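Glycosyl transferase (Staphylococcus aureus, PDB 5U02) belongs to the TarS-type glycosyl transferases and comprises a helical linker region followed by two mainly beta C-terminal domains, assembled as three chains. Local coordinates at residues A[139-144]-A[151-156]; A[174-179]-A[212-217]; A[230-235]-A[264-269]; A[240-245]-A[255-260]. One frame throughout, in Å; residues are numbered along the deposited sequence.

Contact 1 of 4, residues A[139-144]-A[151-156]; sequences VKMTAF and IVTELT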
# COMPACT_ATOMS: atom_id res chain seq x y z
N VAL A 139 15.49 -3.17 -14.68
CA VAL A 139 14.64 -2.01 -14.45
C VAL A 139 15.06 -0.90 -15.40
O VAL A 139 16.26 -0.62 -15.54
CB VAL A 139 14.70 -1.53 -12.99
CG1 VAL A 139 13.85 -0.28 -12.81
CG2 VAL A 139 14.24 -2.62 -12.06
N LYS A 140 14.08 -0.26 -16.04
CA LYS A 140 14.33 0.92 -16.85
C LYS A 140 13.46 2.06 -16.32
O LYS A 140 12.26 1.87 -16.10
CB LYS A 140 14.06 0.66 -18.33
CG LYS A 140 14.29 1.89 -19.21
CD LYS A 140 13.67 1.77 -20.60
CE LYS A 140 14.19 2.90 -21.49
NZ LYS A 140 13.94 2.68 -22.94
N MET A 141 14.07 3.22 -16.08
CA MET A 141 13.33 4.39 -15.62
C MET A 141 12.70 5.04 -16.84
O MET A 141 13.36 5.77 -17.58
CB MET A 141 14.26 5.35 -14.88
CG MET A 141 13.57 6.54 -14.23
SD MET A 141 14.73 7.66 -13.41
CE MET A 141 15.69 8.23 -14.81
N THR A 142 11.41 4.76 -17.07
CA THR A 142 10.74 5.21 -18.28
C THR A 142 10.09 6.58 -18.15
O THR A 142 9.68 7.15 -19.16
CB THR A 142 9.69 4.18 -18.71
OG1 THR A 142 9.03 3.64 -17.56
CG2 THR A 142 10.33 3.04 -19.50
N ALA A 143 9.99 7.14 -16.94
CA ALA A 143 9.56 8.52 -16.77
C ALA A 143 10.19 9.10 -15.51
O ALA A 143 10.43 8.38 -14.54
CB ALA A 143 8.03 8.65 -16.70
N PHE A 144 10.45 10.41 -15.54
CA PHE A 144 10.89 11.12 -14.34
C PHE A 144 10.54 12.59 -14.49
O PHE A 144 11.20 13.31 -15.24
CB PHE A 144 12.39 10.93 -14.12
CG PHE A 144 12.89 11.49 -12.81
CD1 PHE A 144 13.19 12.84 -12.68
CD2 PHE A 144 13.05 10.67 -11.71
CE1 PHE A 144 13.64 13.36 -11.47
CE2 PHE A 144 13.49 11.18 -10.50
CZ PHE A 144 13.79 12.52 -10.38
N ILE A 151 7.69 14.47 -6.88
CA ILE A 151 8.44 13.76 -7.91
C ILE A 151 7.56 12.63 -8.42
O ILE A 151 6.99 11.88 -7.62
CB ILE A 151 9.77 13.22 -7.37
CG1 ILE A 151 10.66 14.35 -6.86
CG2 ILE A 151 10.49 12.38 -8.43
CD1 ILE A 151 11.80 13.87 -5.97
N VAL A 152 7.46 12.50 -9.74
CA VAL A 152 6.74 11.41 -10.37
C VAL A 152 7.73 10.63 -11.22
O VAL A 152 8.31 11.18 -12.17
CB VAL A 152 5.56 11.90 -11.23
CG1 VAL A 152 4.78 10.72 -11.81
CG2 VAL A 152 4.66 12.80 -10.41
N THR A 153 7.95 9.36 -10.87
CA THR A 153 8.87 8.53 -11.62
C THR A 153 8.21 7.20 -11.94
O THR A 153 7.48 6.64 -11.11
CB THR A 153 10.20 8.31 -10.87
OG1 THR A 153 11.13 7.65 -11.73
CG2 THR A 153 10.00 7.48 -9.63
N GLU A 154 8.46 6.71 -13.15
CA GLU A 154 7.93 5.44 -13.62
C GLU A 154 9.10 4.49 -13.85
O GLU A 154 10.04 4.83 -14.56
CB GLU A 154 7.12 5.63 -14.90
CG GLU A 154 6.46 4.37 -15.43
CD GLU A 154 5.82 4.60 -16.78
OE1 GLU A 154 6.56 4.69 -17.78
OE2 GLU A 154 4.57 4.70 -16.84
N LEU A 155 9.03 3.31 -13.23
CA LEU A 155 10.05 2.28 -13.40
C LEU A 155 9.40 1.08 -14.09
O LEU A 155 8.37 0.58 -13.63
CB LEU A 155 10.64 1.86 -12.06
CG LEU A 155 11.30 3.01 -11.28
CD1 LEU A 155 11.89 2.50 -9.98
CD2 LEU A 155 12.36 3.68 -12.14
N THR A 156 10.01 0.64 -15.19
CA THR A 156 9.48 -0.46 -15.98
C THR A 156 10.39 -1.68 -15.82
O THR A 156 11.58 -1.61 -16.11
CB THR A 156 9.36 -0.07 -17.45
OG1 THR A 156 8.44 1.02 -17.58
CG2 THR A 156 8.86 -1.24 -18.28
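Ala-143 O is gripped by two donors from strand 151-156. Glu-154 N reaches it at 2.9 Å along a nearly straight N-H, though from above the carbonyl plane, whereas Thr-153 OG1 donates to Ala-143 O within that plane at 3.0 Å. The hydroxyl stands anti to the backbone N (chi1 -172°), which also sets OG1 at the edge of the Phe-144 ring, beside CD2. A second polar cluster gathers around Thr-142, whose OG1 takes the crowded position between its backbone N and carbonyl carbon. Thr-142 OG1 donates to the anti lone pair of Glu-154 OE1 at 2.7 Å. Thr-156 OG1 lies just as near, 2.7 Å from Thr-142 OG1. The extended glutamate chain bonds Tyr-206 OH of the second subunit through OE2, tying the hairpin to another chain. The face of Met-141, Phe-144 and Leu-155 is mostly apolar, Thr-153 being its polar member. The Leu-155 and Met-141 side chains cross obliquely, Leu-155 CD2 lying 3.7 Å from Met-141 CB, and Ile-151 CG2 meets Phe-144 CE2 and CZ. Lys-140 and Thr-156 form a hydrogen-bonded pair, with Thr-156 N 2.7 Å from Lys-140 O. Thr-142 N and Ala-143 N both turn to Glu-154 O, each in a weak bond. Two residues facing one define a classic beta bulge, here within the antiparallel hairpin 138-159 of the first C-terminal beta domain.

Contact 2 of 4, residues A[174-179]-A[212-217]; sequences HSRNKK and IWDVFL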
# COMPACT_ATOMS: atom_id res chain seq x y z
N HIS A 174 18.18 5.60 -0.43
CA HIS A 174 19.22 5.10 0.46
C HIS A 174 20.32 6.14 0.50
O HIS A 174 20.87 6.50 -0.54
CB HIS A 174 19.74 3.75 -0.02
CG HIS A 174 20.20 2.83 1.08
ND1 HIS A 174 20.74 1.59 0.83
CD2 HIS A 174 20.21 2.99 2.43
CE1 HIS A 174 21.05 1.01 1.98
NE2 HIS A 174 20.74 1.84 2.97
N SER A 175 20.63 6.65 1.69
CA SER A 175 21.72 7.61 1.80
C SER A 175 23.03 6.94 1.40
O SER A 175 23.19 5.73 1.52
CB SER A 175 21.82 8.17 3.23
OG SER A 175 22.15 7.18 4.18
N ARG A 176 23.96 7.75 0.88
CA ARG A 176 25.20 7.19 0.36
C ARG A 176 25.95 6.41 1.43
O ARG A 176 26.57 5.38 1.14
CB ARG A 176 26.09 8.30 -0.22
CG ARG A 176 27.51 7.86 -0.61
CD ARG A 176 27.49 6.87 -1.76
NE ARG A 176 26.58 7.28 -2.82
CZ ARG A 176 26.94 8.01 -3.87
NH1 ARG A 176 28.20 8.43 -3.99
NH2 ARG A 176 26.05 8.33 -4.80
N ASN A 177 25.90 6.87 2.68
CA ASN A 177 26.56 6.15 3.77
C ASN A 177 25.72 4.99 4.31
O ASN A 177 26.05 4.47 5.38
CB ASN A 177 26.93 7.11 4.90
CG ASN A 177 25.71 7.75 5.56
OD1 ASN A 177 24.56 7.37 5.31
ND2 ASN A 177 25.96 8.74 6.41
N LYS A 178 24.65 4.62 3.62
CA LYS A 178 23.76 3.52 3.99
C LYS A 178 23.07 3.71 5.34
O LYS A 178 22.38 2.80 5.81
CB LYS A 178 24.49 2.17 3.98
CG LYS A 178 25.44 1.97 2.81
CD LYS A 178 24.69 1.55 1.56
CE LYS A 178 25.46 1.93 0.31
NZ LYS A 178 24.65 1.69 -0.91
N LYS A 179 23.23 4.88 5.98
CA LYS A 179 22.72 5.03 7.35
C LYS A 179 21.21 5.28 7.38
O LYS A 179 20.52 4.79 8.28
CB LYS A 179 23.46 6.15 8.08
CG LYS A 179 24.93 5.86 8.33
CD LYS A 179 25.36 6.31 9.72
CE LYS A 179 26.79 5.88 10.03
NZ LYS A 179 27.79 6.77 9.36
N ILE A 212 23.27 13.04 0.04
CA ILE A 212 23.18 12.17 -1.13
C ILE A 212 22.18 11.06 -0.84
O ILE A 212 22.35 10.29 0.12
CB ILE A 212 24.55 11.59 -1.51
CG1 ILE A 212 25.54 12.72 -1.81
CG2 ILE A 212 24.41 10.67 -2.71
CD1 ILE A 212 26.98 12.23 -1.98
N TRP A 213 21.16 10.96 -1.69
CA TRP A 213 20.14 9.92 -1.60
C TRP A 213 20.13 9.16 -2.92
O TRP A 213 19.79 9.73 -3.96
CB TRP A 213 18.76 10.51 -1.30
CG TRP A 213 18.68 11.23 0.02
CD1 TRP A 213 18.95 12.55 0.25
CD2 TRP A 213 18.32 10.67 1.29
NE1 TRP A 213 18.78 12.85 1.58
CE2 TRP A 213 18.39 11.71 2.24
CE3 TRP A 213 17.94 9.40 1.72
CZ2 TRP A 213 18.09 11.52 3.59
CZ3 TRP A 213 17.64 9.20 3.06
CH2 TRP A 213 17.72 10.26 3.98
N ASP A 214 20.51 7.89 -2.88
CA ASP A 214 20.54 7.07 -4.08
C ASP A 214 19.20 6.34 -4.23
O ASP A 214 18.57 5.96 -3.24
CB ASP A 214 21.70 6.07 -4.03
CG ASP A 214 23.05 6.75 -3.79
OD1 ASP A 214 23.45 7.56 -4.66
OD2 ASP A 214 23.74 6.42 -2.80
N VAL A 215 18.77 6.17 -5.47
CA VAL A 215 17.44 5.62 -5.77
C VAL A 215 17.58 4.13 -6.07
O VAL A 215 18.36 3.74 -6.95
CB VAL A 215 16.78 6.36 -6.94
CG1 VAL A 215 15.35 5.88 -7.14
CG2 VAL A 215 16.80 7.87 -6.70
N PHE A 216 16.83 3.31 -5.33
CA PHE A 216 16.72 1.88 -5.58
C PHE A 216 15.25 1.52 -5.78
O PHE A 216 14.34 2.21 -5.32
CB PHE A 216 17.27 1.06 -4.40
CG PHE A 216 18.75 1.18 -4.19
CD1 PHE A 216 19.29 2.31 -3.62
CD2 PHE A 216 19.60 0.13 -4.52
CE1 PHE A 216 20.65 2.42 -3.40
CE2 PHE A 216 20.97 0.23 -4.30
CZ PHE A 216 21.49 1.37 -3.75
N LEU A 217 15.03 0.40 -6.46
CA LEU A 217 13.73 -0.26 -6.48
C LEU A 217 13.84 -1.55 -5.69
O LEU A 217 14.65 -2.42 -6.03
CB LEU A 217 13.27 -0.56 -7.91
CG LEU A 217 11.90 -1.26 -7.95
CD1 LEU A 217 10.79 -0.27 -7.63
CD2 LEU A 217 11.64 -1.93 -9.29
O HOH W 1 23.14 4.14 -0.97
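The tight part of this contact is its buried strand pairing. The backbones of His-174 and Asp-214 pair closely, Asp-214 N lying 2.7 Å from His-174 O, while Ser-175 CB sits over the rim of one face of the buried Trp-213 ring. His-174 turns its edge toward the face of Phe-216 in an offset edge-to-face pair, centroids 5.9 Å apart. On the solvent side are the exposed residues of the type I turn 175-178, Arg-176 and Lys-178. Arg-176 reaches back to the buried Asp-214 in a side-on, two-pronged salt bridge. Arg-176 NE points at the syn lone pair of Asp-214 OD2 at 3.0 Å. Arg-176 NH2 meets the syn lone pair of Asp-214 OD1 at 2.7 Å, and both bonds are almost straight. The guanidinium and carboxylate planes are only 13° apart, and Ile-212 CG2 covers one guanidinium face. Water 1 accepts from Lys-178 NZ and lies within bonding distance of Ser-175 O and Asp-214 OD2. Strand 168-175 thus ends against strand 212-221, whose other edge meets strand 267-274; from there Ser-268 bonds Asp-214 OD1, which also forms a salt bridge with Arg-229 at the end of strand 224-229.

Contact 3 of 4, residues A[230-235]-A[264-269]; sequences VGNQRN and FNNISL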
# COMPACT_ATOMS: atom_id res chain seq x y z
N VAL A 230 18.76 2.00 -9.75
CA VAL A 230 18.05 2.39 -10.96
C VAL A 230 18.65 3.67 -11.53
O VAL A 230 19.25 4.49 -10.82
CB VAL A 230 16.54 2.57 -10.71
CG1 VAL A 230 15.93 1.29 -10.17
CG2 VAL A 230 16.28 3.73 -9.77
N GLY A 231 18.47 3.84 -12.84
CA GLY A 231 18.86 5.06 -13.52
C GLY A 231 19.71 4.83 -14.76
O GLY A 231 19.58 5.58 -15.73
N ASN A 232 20.56 3.80 -14.74
CA ASN A 232 21.50 3.59 -15.84
C ASN A 232 20.79 3.15 -17.12
O ASN A 232 21.32 3.36 -18.21
CB ASN A 232 22.59 2.59 -15.44
CG ASN A 232 22.05 1.19 -15.21
OD1 ASN A 232 22.13 0.34 -16.10
ND2 ASN A 232 21.52 0.93 -14.03
N GLN A 233 19.62 2.53 -17.00
CA GLN A 233 18.72 2.31 -18.13
C GLN A 233 17.54 3.25 -17.95
O GLN A 233 16.86 3.21 -16.92
CB GLN A 233 18.26 0.85 -18.21
CG GLN A 233 19.39 -0.15 -18.41
CD GLN A 233 20.26 0.19 -19.61
OE1 GLN A 233 19.75 0.46 -20.70
NE2 GLN A 233 21.57 0.20 -19.41
N ARG A 234 17.30 4.09 -18.95
CA ARG A 234 16.27 5.11 -18.80
C ARG A 234 15.92 5.69 -20.16
O ARG A 234 16.71 5.62 -21.10
CB ARG A 234 16.73 6.23 -17.86
CG ARG A 234 17.95 6.98 -18.37
CD ARG A 234 18.30 8.13 -17.45
NE ARG A 234 19.49 8.86 -17.89
CZ ARG A 234 20.73 8.59 -17.51
NH1 ARG A 234 20.96 7.59 -16.66
NH2 ARG A 234 21.74 9.32 -17.96
N ASN A 235 14.72 6.26 -20.24
CA ASN A 235 14.44 7.20 -21.31
C ASN A 235 15.23 8.49 -21.07
O ASN A 235 15.71 8.75 -19.96
CB ASN A 235 12.94 7.50 -21.40
CG ASN A 235 12.16 6.37 -22.03
OD1 ASN A 235 12.67 5.66 -22.90
ND2 ASN A 235 10.90 6.21 -21.62
N PHE A 264 28.49 4.75 -12.60
CA PHE A 264 27.56 3.82 -13.23
C PHE A 264 26.30 4.48 -13.77
O PHE A 264 25.37 3.77 -14.16
CB PHE A 264 27.18 2.69 -12.27
CG PHE A 264 28.35 1.87 -11.82
CD1 PHE A 264 28.96 0.98 -12.68
CD2 PHE A 264 28.85 2.01 -10.53
CE1 PHE A 264 30.05 0.23 -12.26
CE2 PHE A 264 29.94 1.27 -10.11
CZ PHE A 264 30.54 0.38 -10.97
N ASN A 265 26.25 5.81 -13.80
CA ASN A 265 25.18 6.53 -14.50
C ASN A 265 23.81 6.26 -13.89
O ASN A 265 22.80 6.22 -14.59
CB ASN A 265 25.20 6.18 -16.00
CG ASN A 265 24.50 7.22 -16.85
OD1 ASN A 265 24.38 8.37 -16.47
ND2 ASN A 265 24.05 6.80 -18.03
N ASN A 266 23.76 6.05 -12.58
CA ASN A 266 22.50 5.86 -11.87
C ASN A 266 22.03 7.19 -11.28
O ASN A 266 22.81 8.11 -11.07
CB ASN A 266 22.65 4.82 -10.76
CG ASN A 266 22.88 3.42 -11.31
OD1 ASN A 266 23.96 2.85 -11.14
ND2 ASN A 266 21.88 2.88 -11.98
N ILE A 267 20.74 7.26 -10.98
CA ILE A 267 20.13 8.52 -10.58
C ILE A 267 20.12 8.64 -9.07
O ILE A 267 19.86 7.66 -8.35
CB ILE A 267 18.72 8.66 -11.18
CG1 ILE A 267 18.16 10.06 -10.91
CG2 ILE A 267 17.78 7.59 -10.63
CD1 ILE A 267 16.92 10.38 -11.70
N SER A 268 20.43 9.83 -8.57
CA SER A 268 20.44 10.12 -7.15
C SER A 268 19.84 11.50 -6.92
O SER A 268 19.59 12.25 -7.86
CB SER A 268 21.86 10.04 -6.57
OG SER A 268 22.40 8.73 -6.73
N LEU A 269 19.60 11.83 -5.65
CA LEU A 269 19.04 13.11 -5.26
C LEU A 269 20.01 13.83 -4.33
O LEU A 269 20.41 13.28 -3.30
CB LEU A 269 17.68 12.94 -4.57
CG LEU A 269 16.68 12.05 -5.31
CD1 LEU A 269 15.36 11.97 -4.57
CD2 LEU A 269 16.47 12.54 -6.73
O HOH W 2 24.09 3.81 -19.21
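Side-chain hydrogen bonds centre on the Arg-234 guanidinium. Its chain runs extended from CG to NE, bringing Arg-234 NH1 2.6 Å from Gly-231 O, a bond within its own segment that enters close to the guanidinium plane. Arg-234 NH1 also reaches Asn-265 O at 3.1 Å, a weak bond. Arg-234 NH2 donates to Asn-265 OD1 at 3.2 Å, fairly straight, approaching somewhat above the carbonyl plane and not on a lone pair. The amide and guanidinium planes stand 74° apart. Among backbone groups, Ile-267 N donates to Val-230 O at 3.1 Å, in the carbonyl plane and on a lone pair, the straightest bond across the segments. Solvent adds one link: water 2 donates to Asn-232 O and accepts from Asn-265 ND2.

Close backbone approach is the second kind of contact. Gly-231 CA comes 4.1 Å from Asn-266 CA, an approach that depends on glycine: a CB would run into Ile-267 N and Asn-266 CA, and at phi 130°, psi -35° also against the preceding carbonyl O. Next to it Asn-232 CA gives a CA-H...O contact to Asn-265 O, and the Asn-232 and Asn-266 side chains lie side by side with their amides nearly perpendicular. Apolar contact is slight, with Val-230 CG2 and Ile-267 CG2 4.2 Å apart.

Arg-234 also makes a cation-pi contact with Phe-260. Across these segments neutral carbonyl and amide oxygens meet its charge, so ion-dipole hydrogen bonds, not a salt bridge, tie the 230-235 loop to the turn just before strand 267-274, while Val-230 O holds the strand's first N-H.

Contact 4 of 4, residues A[240-245]-A[255-260]; sequences TAETSA and RLTPYF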
# COMPACT_ATOMS: atom_id res chain seq x y z
N THR A 240 17.46 19.83 -18.35
CA THR A 240 18.88 20.17 -18.33
C THR A 240 19.48 19.75 -17.00
O THR A 240 18.83 19.80 -15.95
CB THR A 240 19.07 21.67 -18.53
OG1 THR A 240 18.38 22.09 -19.73
CG2 THR A 240 20.54 22.03 -18.65
N ALA A 241 20.74 19.31 -17.05
CA ALA A 241 21.43 18.89 -15.83
C ALA A 241 21.41 20.01 -14.80
O ALA A 241 21.43 21.20 -15.14
CB ALA A 241 22.88 18.50 -16.15
N GLU A 242 21.33 19.62 -13.53
CA GLU A 242 21.29 20.47 -12.34
C GLU A 242 19.95 21.18 -12.14
O GLU A 242 19.81 21.93 -11.16
CB GLU A 242 22.43 21.51 -12.34
CG GLU A 242 23.82 20.88 -12.34
CD GLU A 242 24.09 20.05 -11.09
OE1 GLU A 242 23.60 20.43 -10.00
OE2 GLU A 242 24.77 19.01 -11.19
N THR A 243 18.96 20.95 -12.99
CA THR A 243 17.61 21.44 -12.73
C THR A 243 17.13 20.94 -11.37
O THR A 243 17.25 19.75 -11.05
CB THR A 243 16.65 20.99 -13.83
OG1 THR A 243 17.01 21.62 -15.07
CG2 THR A 243 15.21 21.36 -13.49
N SER A 244 16.59 21.85 -10.56
CA SER A 244 16.33 21.60 -9.15
C SER A 244 14.90 21.97 -8.77
O SER A 244 14.16 22.59 -9.54
CB SER A 244 17.30 22.38 -8.25
OG SER A 244 18.64 22.01 -8.48
N ALA A 245 14.54 21.59 -7.55
CA ALA A 245 13.28 21.95 -6.92
C ALA A 245 13.56 22.70 -5.63
O ALA A 245 14.45 22.30 -4.86
CB ALA A 245 12.44 20.71 -6.64
N ARG A 255 17.78 23.22 -2.05
CA ARG A 255 17.52 22.70 -3.38
C ARG A 255 17.58 21.18 -3.34
O ARG A 255 18.42 20.61 -2.63
CB ARG A 255 18.50 23.26 -4.42
CG ARG A 255 19.98 22.95 -4.19
CD ARG A 255 20.80 23.42 -5.39
NE ARG A 255 22.24 23.43 -5.16
CZ ARG A 255 23.07 22.45 -5.51
NH1 ARG A 255 22.59 21.37 -6.12
NH2 ARG A 255 24.37 22.54 -5.27
N LEU A 256 16.67 20.55 -4.07
CA LEU A 256 16.69 19.11 -4.31
C LEU A 256 17.03 18.93 -5.78
O LEU A 256 16.28 19.38 -6.66
CB LEU A 256 15.34 18.46 -3.97
CG LEU A 256 15.20 16.95 -4.08
CD1 LEU A 256 16.19 16.27 -3.18
CD2 LEU A 256 13.78 16.49 -3.74
N THR A 257 18.18 18.32 -6.06
CA THR A 257 18.73 18.26 -7.41
C THR A 257 18.90 16.82 -7.84
O THR A 257 19.79 16.12 -7.32
CB THR A 257 20.08 18.99 -7.47
OG1 THR A 257 19.93 20.33 -7.00
CG2 THR A 257 20.62 19.01 -8.90
N PRO A 258 18.07 16.31 -8.76
CA PRO A 258 18.37 15.01 -9.36
C PRO A 258 19.62 15.09 -10.21
O PRO A 258 19.91 16.11 -10.83
CB PRO A 258 17.13 14.72 -10.22
CG PRO A 258 16.05 15.61 -9.66
CD PRO A 258 16.77 16.84 -9.19
N TYR A 259 20.37 13.99 -10.24
CA TYR A 259 21.56 13.91 -11.07
C TYR A 259 21.93 12.45 -11.23
O TYR A 259 21.35 11.57 -10.58
CB TYR A 259 22.72 14.71 -10.47
CG TYR A 259 23.24 14.10 -9.18
CD1 TYR A 259 22.53 14.24 -8.00
CD2 TYR A 259 24.44 13.39 -9.15
CE1 TYR A 259 22.99 13.68 -6.81
CE2 TYR A 259 24.90 12.83 -7.97
CZ TYR A 259 24.18 12.98 -6.80
OH TYR A 259 24.66 12.41 -5.64
N PHE A 260 22.90 12.20 -12.10
CA PHE A 260 23.32 10.86 -12.46
C PHE A 260 24.78 10.67 -12.07
O PHE A 260 25.61 11.55 -12.31
CB PHE A 260 23.11 10.62 -13.96
CG PHE A 260 21.68 10.75 -14.38
CD1 PHE A 260 20.80 9.68 -14.23
CD2 PHE A 260 21.19 11.94 -14.89
CE1 PHE A 260 19.47 9.80 -14.60
CE2 PHE A 260 19.87 12.06 -15.27
CZ PHE A 260 19.00 10.99 -15.12
O HOH W 3 21.77 17.15 -12.66
O HOH W 4 18.42 17.74 -12.72
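A type II beta turn, Thr-240 to Thr-243, leads the chain into the hairpin of strands 245-249 and 252-260, and this contact lies where the two meet. Thr-243 closes the turn on Thr-240 O with both its backbone N and its OG1, the hydroxyl at 2.7 Å. Ala-245 and Leu-256 then form a hydrogen-bonded antiparallel pair, Leu-256 N standing 2.9 Å from Ala-245 O in the carbonyl plane. One residue earlier the tie passes to side chains: Ser-244 OG and Thr-257 OG1 share a hydrogen bond of 2.6 Å, each hydroxyl anti to its own carbonyl carbon. Arg-255, on the same strand as Thr-257, sends NH1 to that OG1 at 3.0 Å in its guanidinium plane, which fixes the threonine oxygen from a second side. Glu-242 folds back at chi2 so that OE1 touches Thr-257 CG2 at 3.5 Å. Glu-242 OE1 lies 4.1 Å from Arg-255 NH1 but well out of the guanidinium plane, so charge alone relates them; its salt bridge is with Arg-297. Two waters join the turn to Pro-258 O, water 3 from Glu-242 N and water 4 from Thr-243 O. Strand 252-260 pairs along its other edge with strand 267-274, Phe-144 and Phe-146 of strand 138-146 pack on Pro-258, and Ser-244 makes backbone bonds to Gly-298 and Val-300 in a loop of the following beta domain.

All four contacts belong to one antiparallel sheet system. Contacts 1 and 3, with centres about 10 Å apart, are joined directly: Met-141 N lies 2.9 Å from Gln-233 O, so the 230-235 loop runs along the bulged strand. Strand 267-274 connects contact 3 with contact 2, where Trp-213 O is 2.7 Å from Leu-269 N, and with contact 4, where Ser-268 N is 2.8 Å from Tyr-259 O. Contact 4 is nested in the chain loop that contact 3 closes. Contacts 1 and 4 meet through apolar packing, Phe-144 CE1 against Pro-258 CG at 3.8 Å. A bound imidazole, probably from the crystallisation liquor, lies about 3 Å from the Glu-242 side chain in contact 4.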